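Side-chain contacts in 2-hydroxyethylphosphonate dioxygenase (Streptomyces viridochromogenes, PDB 4YAR), which uses non-heme iron and oxygen to convert 2-hydroxyethylphosphonate to hydroxymethylphosphonate and formate in bialaphos biosynthesis: residues P132-N137 against L403-G408; T247-A252 against R281-D286; V300-T305 against A328-D333. The protein carries 1 engineered substitution. All blocks are in the same frame, centred on the assembly; numbering follows the deposited sequence.

Interaction 1 of 3, residues P132-N137 against L403-G408; sequences PAITVN and LKFGSG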
loop_
_atom_site.group_PDB
_atom_site.type_symbol
_atom_site.label_atom_id
_atom_site.label_comp_id
_atom_site.label_asym_id
_atom_site.label_seq_id
_atom_site.Cartn_x
_atom_site.Cartn_y
_atom_site.Cartn_z
ATOM N N PRO A 132 5.694 5.349 -2.812
ATOM C CA PRO A 132 6.443 4.543 -3.775
ATOM C C PRO A 132 5.460 4.133 -4.892
ATOM O O PRO A 132 4.248 4.204 -4.685
ATOM C CB PRO A 132 6.856 3.344 -2.926
ATOM C CG PRO A 132 5.798 3.197 -1.911
ATOM C CD PRO A 132 5.138 4.533 -1.717
ATOM N N ALA A 133 5.947 3.798 -6.069
ATOM C CA ALA A 133 5.048 3.358 -7.151
ATOM C C ALA A 133 5.663 2.246 -7.993
ATOM O O ALA A 133 6.872 2.200 -8.178
ATOM C CB ALA A 133 4.682 4.519 -8.036
ATOM N N ILE A 134 4.808 1.378 -8.553
ATOM C CA ILE A 134 5.221 0.500 -9.644
ATOM C C ILE A 134 4.817 1.271 -10.915
ATOM O O ILE A 134 3.715 1.813 -10.996
ATOM C CB ILE A 134 4.549 -0.930 -9.600
ATOM C CG1 ILE A 134 5.108 -1.842 -8.472
ATOM C CG2 ILE A 134 4.696 -1.682 -10.919
ATOM C CD1 ILE A 134 4.286 -3.104 -8.178
ATOM N N THR A 135 5.717 1.309 -11.895
ATOM C CA THR A 135 5.502 1.921 -13.179
ATOM C C THR A 135 5.804 0.897 -14.243
ATOM O O THR A 135 6.815 0.159 -14.200
ATOM C CB THR A 135 6.390 3.165 -13.432
ATOM O OG1 THR A 135 6.217 4.099 -12.343
ATOM C CG2 THR A 135 6.012 3.812 -14.757
ATOM N N VAL A 136 4.848 0.776 -15.121
ATOM C CA VAL A 136 4.932 -0.188 -16.236
ATOM C C VAL A 136 4.614 0.509 -17.551
ATOM O O VAL A 136 3.663 1.281 -17.653
ATOM C CB VAL A 136 4.059 -1.427 -15.989
ATOM C CG1 VAL A 136 2.606 -1.091 -15.806
ATOM C CG2 VAL A 136 4.295 -2.514 -17.042
ATOM N N ASN A 137 5.402 0.171 -18.559
ATOM C CA ASN A 137 5.174 0.667 -19.912
ATOM C C ASN A 137 4.112 -0.180 -20.612
ATOM O O ASN A 137 4.257 -1.387 -20.832
ATOM C CB ASN A 137 6.450 0.729 -20.729
ATOM C CG ASN A 137 6.277 1.461 -22.086
ATOM O OD1 ASN A 137 5.172 1.939 -22.480
ATOM N ND2 ASN A 137 7.396 1.609 -22.796
ATOM N N LEU A 403 -4.084 -6.364 -16.102
ATOM C CA LEU A 403 -2.966 -6.077 -15.156
ATOM C C LEU A 403 -3.552 -6.032 -13.744
ATOM O O LEU A 403 -4.646 -5.503 -13.557
ATOM C CB LEU A 403 -2.330 -4.735 -15.508
ATOM C CG LEU A 403 -1.730 -4.507 -16.905
ATOM C CD1 LEU A 403 -0.837 -3.290 -16.984
ATOM C CD2 LEU A 403 -1.009 -5.726 -17.362
ATOM N N LYS A 404 -2.858 -6.693 -12.802
ATOM C CA LYS A 404 -3.285 -6.800 -11.435
ATOM C C LYS A 404 -2.286 -6.069 -10.553
ATOM O O LYS A 404 -1.104 -6.480 -10.422
ATOM C CB LYS A 404 -3.384 -8.238 -10.997
ATOM C CG LYS A 404 -3.616 -8.407 -9.511
ATOM C CD LYS A 404 -3.927 -9.866 -9.269
ATOM C CE LYS A 404 -4.230 -10.141 -7.809
ATOM N NZ LYS A 404 -5.408 -10.981 -7.781
ATOM N N PHE A 405 -2.750 -5.051 -9.890
ATOM C CA PHE A 405 -1.907 -4.285 -8.940
ATOM C C PHE A 405 -2.445 -4.523 -7.551
ATOM O O PHE A 405 -3.658 -4.713 -7.330
ATOM C CB PHE A 405 -1.872 -2.778 -9.270
ATOM C CG PHE A 405 -1.330 -2.436 -10.622
ATOM C CD1 PHE A 405 0.055 -2.312 -10.823
ATOM C CD2 PHE A 405 -2.160 -2.309 -11.706
ATOM C CE1 PHE A 405 0.574 -1.953 -12.070
ATOM C CE2 PHE A 405 -1.653 -1.940 -12.948
ATOM C CZ PHE A 405 -0.285 -1.794 -13.134
ATOM N N GLY A 406 -1.578 -4.377 -6.548
ATOM C CA GLY A 406 -1.985 -4.518 -5.220
ATOM C C GLY A 406 -1.312 -3.548 -4.285
ATOM O O GLY A 406 -0.166 -3.227 -4.394
ATOM N N SER A 407 -2.113 -3.070 -3.345
ATOM C CA SER A 407 -1.642 -2.153 -2.310
ATOM C C SER A 407 -2.548 -2.281 -1.082
ATOM O O SER A 407 -3.527 -3.026 -1.110
ATOM C CB SER A 407 -1.666 -0.716 -2.821
ATOM O OG SER A 407 -2.939 -0.308 -3.355
ATOM N N GLY A 408 -2.309 -1.480 -0.044
ATOM C CA GLY A 408 -3.269 -1.490 1.073
ATOM C C GLY A 408 -2.541 -1.682 2.386
ATOM O O GLY A 408 -1.674 -2.559 2.512
#
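The ring of F405 meets V136 and I134 at its edge, each partner presenting one methyl close to the ring plane. Here two antiparallel sheets pack face to face, consistent with the bicupin architecture of this enzyme: strand 133-140 lies in one sheet and strand 400-407 in the other. V136 CG1 stands 4.0 Å from F405 CZ, and I134 CG2 is 4.3 Å from F405 CE1. Y197 of strand 192-198 stacks on the F405 ring. Three measurements support face-to-face packing: the local strand axes pass 9.5 Å apart, their directions differ by 168°, and I134, V136, L403 and F405 all point their CB atoms into the gap. The touching residues are buried, and all the pairs between them are apolar. F405 has CG anti to its carbonyl carbon (chi1 -60°), which carries the ring edge out towards both methyls. In V136 the branch that does the work is CG1, wedged between backbone N and carbonyl carbon at chi1 59°. Besides F405 CZ, this single methyl reaches a second residue of the facing strand, lying 4.3 Å from L403 CD1.

Interaction 2 of 3, residues T247-A252 against R281-D286; sequences TSAAEA and RALGFD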
loop_
_atom_site.group_PDB
_atom_site.type_symbol
_atom_site.label_atom_id
_atom_site.label_comp_id
_atom_site.label_asym_id
_atom_site.label_seq_id
_atom_site.Cartn_x
_atom_site.Cartn_y
_atom_site.Cartn_z
ATOM N N THR A 247 24.264 -4.233 30.134
ATOM C CA THR A 247 24.569 -5.041 31.292
ATOM C C THR A 247 23.397 -5.573 32.096
ATOM O O THR A 247 23.356 -6.773 32.281
ATOM C CB THR A 247 25.538 -4.236 32.220
ATOM O OG1 THR A 247 26.658 -3.800 31.441
ATOM C CG2 THR A 247 25.901 -5.038 33.399
ATOM N N SER A 248 22.418 -4.724 32.517
ATOM C CA SER A 248 21.305 -5.192 33.258
ATOM C C SER A 248 20.413 -6.090 32.398
ATOM O O SER A 248 19.803 -6.982 32.931
ATOM C CB SER A 248 20.482 -4.023 33.846
ATOM O OG SER A 248 20.014 -3.205 32.811
ATOM N N ALA A 249 20.306 -5.811 31.093
ATOM C CA ALA A 249 19.431 -6.618 30.202
ATOM C C ALA A 249 19.979 -8.040 30.065
ATOM O O ALA A 249 19.228 -9.047 30.188
ATOM C CB ALA A 249 19.356 -5.954 28.837
ATOM N N ALA A 250 21.270 -8.124 29.833
ATOM C CA ALA A 250 21.921 -9.446 29.692
ATOM C C ALA A 250 21.782 -10.285 30.968
ATOM O O ALA A 250 21.273 -11.427 30.952
ATOM C CB ALA A 250 23.334 -9.268 29.221
ATOM N N GLU A 251 22.083 -9.695 32.101
ATOM C CA GLU A 251 21.699 -10.301 33.388
ATOM C C GLU A 251 20.248 -10.770 33.596
ATOM O O GLU A 251 20.029 -11.841 34.106
ATOM C CB GLU A 251 21.979 -9.296 34.478
ATOM C CG GLU A 251 23.419 -9.283 34.848
ATOM C CD GLU A 251 23.592 -9.542 36.327
ATOM O OE1 GLU A 251 22.643 -10.081 36.963
ATOM O OE2 GLU A 251 24.679 -9.219 36.835
ATOM N N ALA A 252 19.257 -9.941 33.259
ATOM C CA ALA A 252 17.887 -10.319 33.397
ATOM C C ALA A 252 17.575 -11.504 32.521
ATOM O O ALA A 252 16.698 -12.293 32.865
ATOM C CB ALA A 252 16.953 -9.159 33.024
ATOM N N ARG A 281 12.082 -12.182 25.114
ATOM C CA ARG A 281 11.156 -12.880 26.059
ATOM C C ARG A 281 11.295 -12.273 27.434
ATOM O O ARG A 281 10.301 -12.014 28.120
ATOM C CB ARG A 281 11.493 -14.398 26.232
ATOM C CG ARG A 281 11.080 -15.292 25.083
ATOM C CD ARG A 281 11.013 -16.777 25.497
ATOM N NE ARG A 281 11.015 -17.647 24.317
ATOM C CZ ARG A 281 12.094 -18.150 23.708
ATOM N NH1 ARG A 281 13.328 -17.914 24.153
ATOM N NH2 ARG A 281 11.927 -18.918 22.633
ATOM N N ALA A 282 12.544 -12.040 27.847
ATOM C CA ALA A 282 12.811 -11.595 29.214
ATOM C C ALA A 282 12.388 -10.175 29.464
ATOM O O ALA A 282 11.926 -9.876 30.558
ATOM C CB ALA A 282 14.277 -11.739 29.539
ATOM N N LEU A 283 12.598 -9.302 28.485
ATOM C CA LEU A 283 12.331 -7.839 28.587
ATOM C C LEU A 283 11.032 -7.330 27.999
ATOM O O LEU A 283 10.620 -6.158 28.215
ATOM C CB LEU A 283 13.487 -7.088 27.935
ATOM C CG LEU A 283 14.881 -7.204 28.585
ATOM C CD1 LEU A 283 15.434 -5.778 28.638
ATOM C CD2 LEU A 283 14.902 -7.730 30.001
ATOM N N GLY A 284 10.342 -8.202 27.262
ATOM C CA GLY A 284 9.029 -7.837 26.749
ATOM C C GLY A 284 9.089 -7.105 25.409
ATOM O O GLY A 284 8.389 -6.098 25.228
ATOM N N PHE A 285 9.905 -7.569 24.473
ATOM C CA PHE A 285 9.902 -7.037 23.125
ATOM C C PHE A 285 9.969 -8.130 22.061
ATOM O O PHE A 285 10.280 -9.279 22.365
ATOM C CB PHE A 285 11.021 -5.957 22.916
ATOM C CG PHE A 285 12.407 -6.473 22.959
ATOM C CD1 PHE A 285 12.984 -7.072 21.850
ATOM C CD2 PHE A 285 13.212 -6.251 24.089
ATOM C CE1 PHE A 285 14.285 -7.535 21.896
ATOM C CE2 PHE A 285 14.511 -6.700 24.111
ATOM C CZ PHE A 285 15.045 -7.348 23.047
ATOM N N ASP A 286 9.674 -7.744 20.826
ATOM C CA ASP A 286 9.674 -8.671 19.682
ATOM C C ASP A 286 11.018 -8.610 18.947
ATOM O O ASP A 286 11.395 -7.616 18.331
ATOM C CB ASP A 286 8.535 -8.284 18.766
ATOM C CG ASP A 286 8.337 -9.275 17.624
ATOM O OD1 ASP A 286 9.201 -10.122 17.273
ATOM O OD2 ASP A 286 7.228 -9.224 17.082
#
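L283 overlaps two alanines of the helix opposite, one with each arm of its fork. Its CD1 lies 3.9 Å from A249 CB, while CD2 comes equally close to A252 CB, again at 3.9 Å. Since A249 and A252 are three residues apart and lie on one side of helix 246-253, the leucine tip bridges successive turns of that helix. The CB of L283 does not aim directly at its partners; the branched end swings nearer, CG standing anti to the carbonyl carbon with chi1 -65°. Its chi2 of -134° is away from the staggered values as modelled.

Beyond the leucine, A282 adds a looser approach, its CB 4.2 Å from A252 O. The backbones come close here, with A252 CA and A282 CA 6.7 Å apart. Small side chains at A249, A252 and A282 are consistent with this close spacing, and the 135 Å² buried in total is modest. A252 and A282 are largely solvent-exposed, whereas A249 is buried, so the contact passes from a buried residue to exposed ones.

Helix 270-283 stops at this point. G284 leaves helical geometry with a positive phi of 87°, and R242 secures the end, its NE bonding to L283 O and its NH2 to G284 O.

Residues 247-252 form part of what is probably a DNA-binding helix-turn-helix motif, within the second cro/C1-type region. The contact therefore ties the first helix of that motif, 246-253, to the C-terminal end of helix 270-283. Helix 231-241 completes the cluster: its L239 touches both A249 and L283, and its F238 meets the ring of F285.

Interaction 3 of 3, residues V300-T305 against A328-D333; sequences VGKTWT and AAHLPD. With NA (sodium ion), chain L.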
loop_
_atom_site.group_PDB
_atom_site.type_symbol
_atom_site.label_atom_id
_atom_site.label_comp_id
_atom_site.label_asym_id
_atom_site.label_seq_id
_atom_site.Cartn_x
_atom_site.Cartn_y
_atom_site.Cartn_z
ATOM N N VAL A 300 17.559 2.730 -9.657
ATOM C CA VAL A 300 16.379 1.975 -10.095
ATOM C C VAL A 300 16.835 0.587 -10.599
ATOM O O VAL A 300 16.008 -0.293 -10.825
ATOM C CB VAL A 300 15.520 2.775 -11.125
ATOM C CG1 VAL A 300 15.036 4.098 -10.514
ATOM C CG2 VAL A 300 16.280 3.045 -12.430
ATOM N N GLY A 301 18.150 0.388 -10.717
ATOM C CA GLY A 301 18.746 -0.890 -11.123
ATOM C C GLY A 301 18.298 -2.125 -10.361
ATOM O O GLY A 301 18.054 -3.157 -10.981
ATOM N N LYS A 302 18.150 -2.049 -9.034
ATOM C CA LYS A 302 17.847 -3.233 -8.246
ATOM C C LYS A 302 16.458 -3.729 -8.551
ATOM O O LYS A 302 16.255 -4.907 -8.582
ATOM C CB LYS A 302 17.998 -3.004 -6.718
ATOM C CG LYS A 302 18.296 -4.253 -5.846
ATOM C CD LYS A 302 17.901 -3.976 -4.367
ATOM C CE LYS A 302 18.365 -4.988 -3.274
ATOM N NZ LYS A 302 18.220 -4.512 -1.823
ATOM N N THR A 303 15.472 -2.858 -8.754
ATOM C CA THR A 303 14.118 -3.424 -8.888
ATOM C C THR A 303 13.729 -3.595 -10.358
ATOM O O THR A 303 12.727 -4.312 -10.715
ATOM C CB THR A 303 13.072 -2.520 -8.241
ATOM O OG1 THR A 303 13.159 -1.231 -8.850
ATOM C CG2 THR A 303 13.345 -2.379 -6.815
ATOM N N TRP A 304 14.448 -2.898 -11.201
ATOM C CA TRP A 304 14.162 -2.909 -12.642
ATOM C C TRP A 304 13.809 -4.309 -13.154
ATOM O O TRP A 304 14.586 -5.258 -12.981
ATOM C CB TRP A 304 15.363 -2.451 -13.383
ATOM C CG TRP A 304 15.127 -2.078 -14.848
ATOM C CD1 TRP A 304 15.258 -2.881 -15.946
ATOM C CD2 TRP A 304 14.708 -0.806 -15.324
ATOM N NE1 TRP A 304 14.996 -2.146 -17.095
ATOM C CE2 TRP A 304 14.625 -0.882 -16.729
ATOM C CE3 TRP A 304 14.379 0.413 -14.693
ATOM C CZ2 TRP A 304 14.275 0.207 -17.511
ATOM C CZ3 TRP A 304 14.022 1.483 -15.477
ATOM C CH2 TRP A 304 13.972 1.377 -16.872
ATOM N N THR A 305 12.707 -4.432 -13.871
ATOM C CA THR A 305 12.262 -5.735 -14.386
ATOM C C THR A 305 11.988 -5.602 -15.899
ATOM O O THR A 305 11.147 -4.801 -16.331
ATOM C CB THR A 305 11.021 -6.218 -13.686
ATOM O OG1 THR A 305 11.310 -6.376 -12.303
ATOM C CG2 THR A 305 10.477 -7.507 -14.215
ATOM N N ALA A 328 9.865 -5.090 -4.736
ATOM C CA ALA A 328 10.909 -4.653 -3.862
ATOM C C ALA A 328 10.639 -5.230 -2.498
ATOM O O ALA A 328 9.579 -5.012 -1.971
ATOM C CB ALA A 328 10.930 -3.145 -3.804
ATOM N N ALA A 329 11.564 -6.015 -1.938
ATOM C CA ALA A 329 11.366 -6.561 -0.566
ATOM C C ALA A 329 11.252 -5.524 0.539
ATOM O O ALA A 329 10.643 -5.811 1.565
ATOM C CB ALA A 329 12.470 -7.565 -0.229
ATOM N N HIS A 330 11.703 -4.293 0.293
ATOM C CA HIS A 330 11.453 -3.185 1.235
ATOM C C HIS A 330 10.096 -2.613 1.123
ATOM O O HIS A 330 9.787 -1.742 1.938
ATOM C CB HIS A 330 12.434 -2.028 0.986
ATOM C CG HIS A 330 13.855 -2.452 0.985
ATOM N ND1 HIS A 330 14.414 -3.068 -0.130
ATOM C CD2 HIS A 330 14.856 -2.330 1.893
ATOM C CE1 HIS A 330 15.650 -3.398 0.123
ATOM N NE2 HIS A 330 15.974 -2.908 1.323
ATOM N N LEU A 331 9.287 -3.081 0.139
ATOM C CA LEU A 331 7.962 -2.537 -0.061
ATOM C C LEU A 331 7.047 -3.753 -0.232
ATOM O O LEU A 331 6.453 -3.958 -1.319
ATOM C CB LEU A 331 7.891 -1.610 -1.299
ATOM C CG LEU A 331 8.659 -0.292 -1.131
ATOM C CD1 LEU A 331 8.895 0.413 -2.459
ATOM C CD2 LEU A 331 7.977 0.602 -0.107
ATOM N N PRO A 332 6.860 -4.536 0.853
ATOM C CA PRO A 332 6.043 -5.752 0.758
ATOM C C PRO A 332 4.584 -5.587 0.418
ATOM O O PRO A 332 3.939 -6.576 0.018
ATOM C CB PRO A 332 6.144 -6.361 2.149
ATOM C CG PRO A 332 7.304 -5.687 2.791
ATOM C CD PRO A 332 7.396 -4.344 2.195
ATOM N N ASP A 333 4.015 -4.424 0.634
ATOM C CA ASP A 333 2.582 -4.223 0.378
ATOM C C ASP A 333 2.251 -3.722 -1.062
ATOM O O ASP A 333 1.081 -3.509 -1.349
ATOM C CB ASP A 333 2.025 -3.217 1.329
ATOM C CG ASP A 333 2.132 -3.651 2.827
ATOM O OD1 ASP A 333 2.257 -4.827 3.128
ATOM O OD2 ASP A 333 2.097 -2.758 3.692
HETATM NA NA NA L . 15.249 -1.692 -1.895
HETATM O O HOH W 1 12.980 -0.362 -1.961
HETATM O O HOH W 2 17.082 -2.384 -2.295
HETATM O O HOH W 3 13.827 -1.531 -1.750
HETATM O O HOH W 4 13.969 -3.946 -2.127
#
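K302 and H330 cross at about a right angle, the ammonium of the lysine arriving at the edge of the imidazole and in its plane. K302 NZ lies 3.4 Å from H330 CE1. The lysine gets there by a nearly straight chain: CG is anti to the backbone N (chi1 -155°), and the bonds beyond it remain extended. This is a surface contact of two loops beside a sodium site whose protein ligands are H330 and Q296. H330 ND1 binds the sodium ion at 2.4 Å, but the ion sits well out of the ring plane; Q296 contributes OE1. Water 4 lies 2.6 Å from the sodium, and the rest of the water shell is poorly defined. H330 NE2 donates to D294 O. K302 NZ has a weak bond to D295 O.

A second, apolar patch lies beside this one, where T303 CG2 meets A328 CB at 3.9 Å. A328 opens a type I turn, closed by L331 N to A328 O, which brings H330 round to the metal. T303 O accepts from T305 OG1 at 3.0 Å.

Segment 300-305 runs between helices 270-283 and 307-312, and segment 328-333 between strands 320-324 and 335-343. Both border strand 173-176, where T305 pairs by backbone with S173 and L331 packs on V175.

Interactions 1 and 3 are neighbours, their centres 11 Å apart, and they touch directly: P132 CB lies 3.6 Å from L331 CD1. Both lie near residues that bind a substrate shared between dimer partners. The side chains of I134 and T303 are each about 8 Å from that of H176, an engineered residue at a substrate-binding position, and the side chain of I134 is about 7 Å from that of S196, another substrate-binding residue. A bound cadmium ion lies about 11 Å from the side chain of I134, and one about 14 Å from that of T303. Interaction 2 stands apart, its centre 41 Å from that of interaction 1 and 35 Å from that of interaction 3.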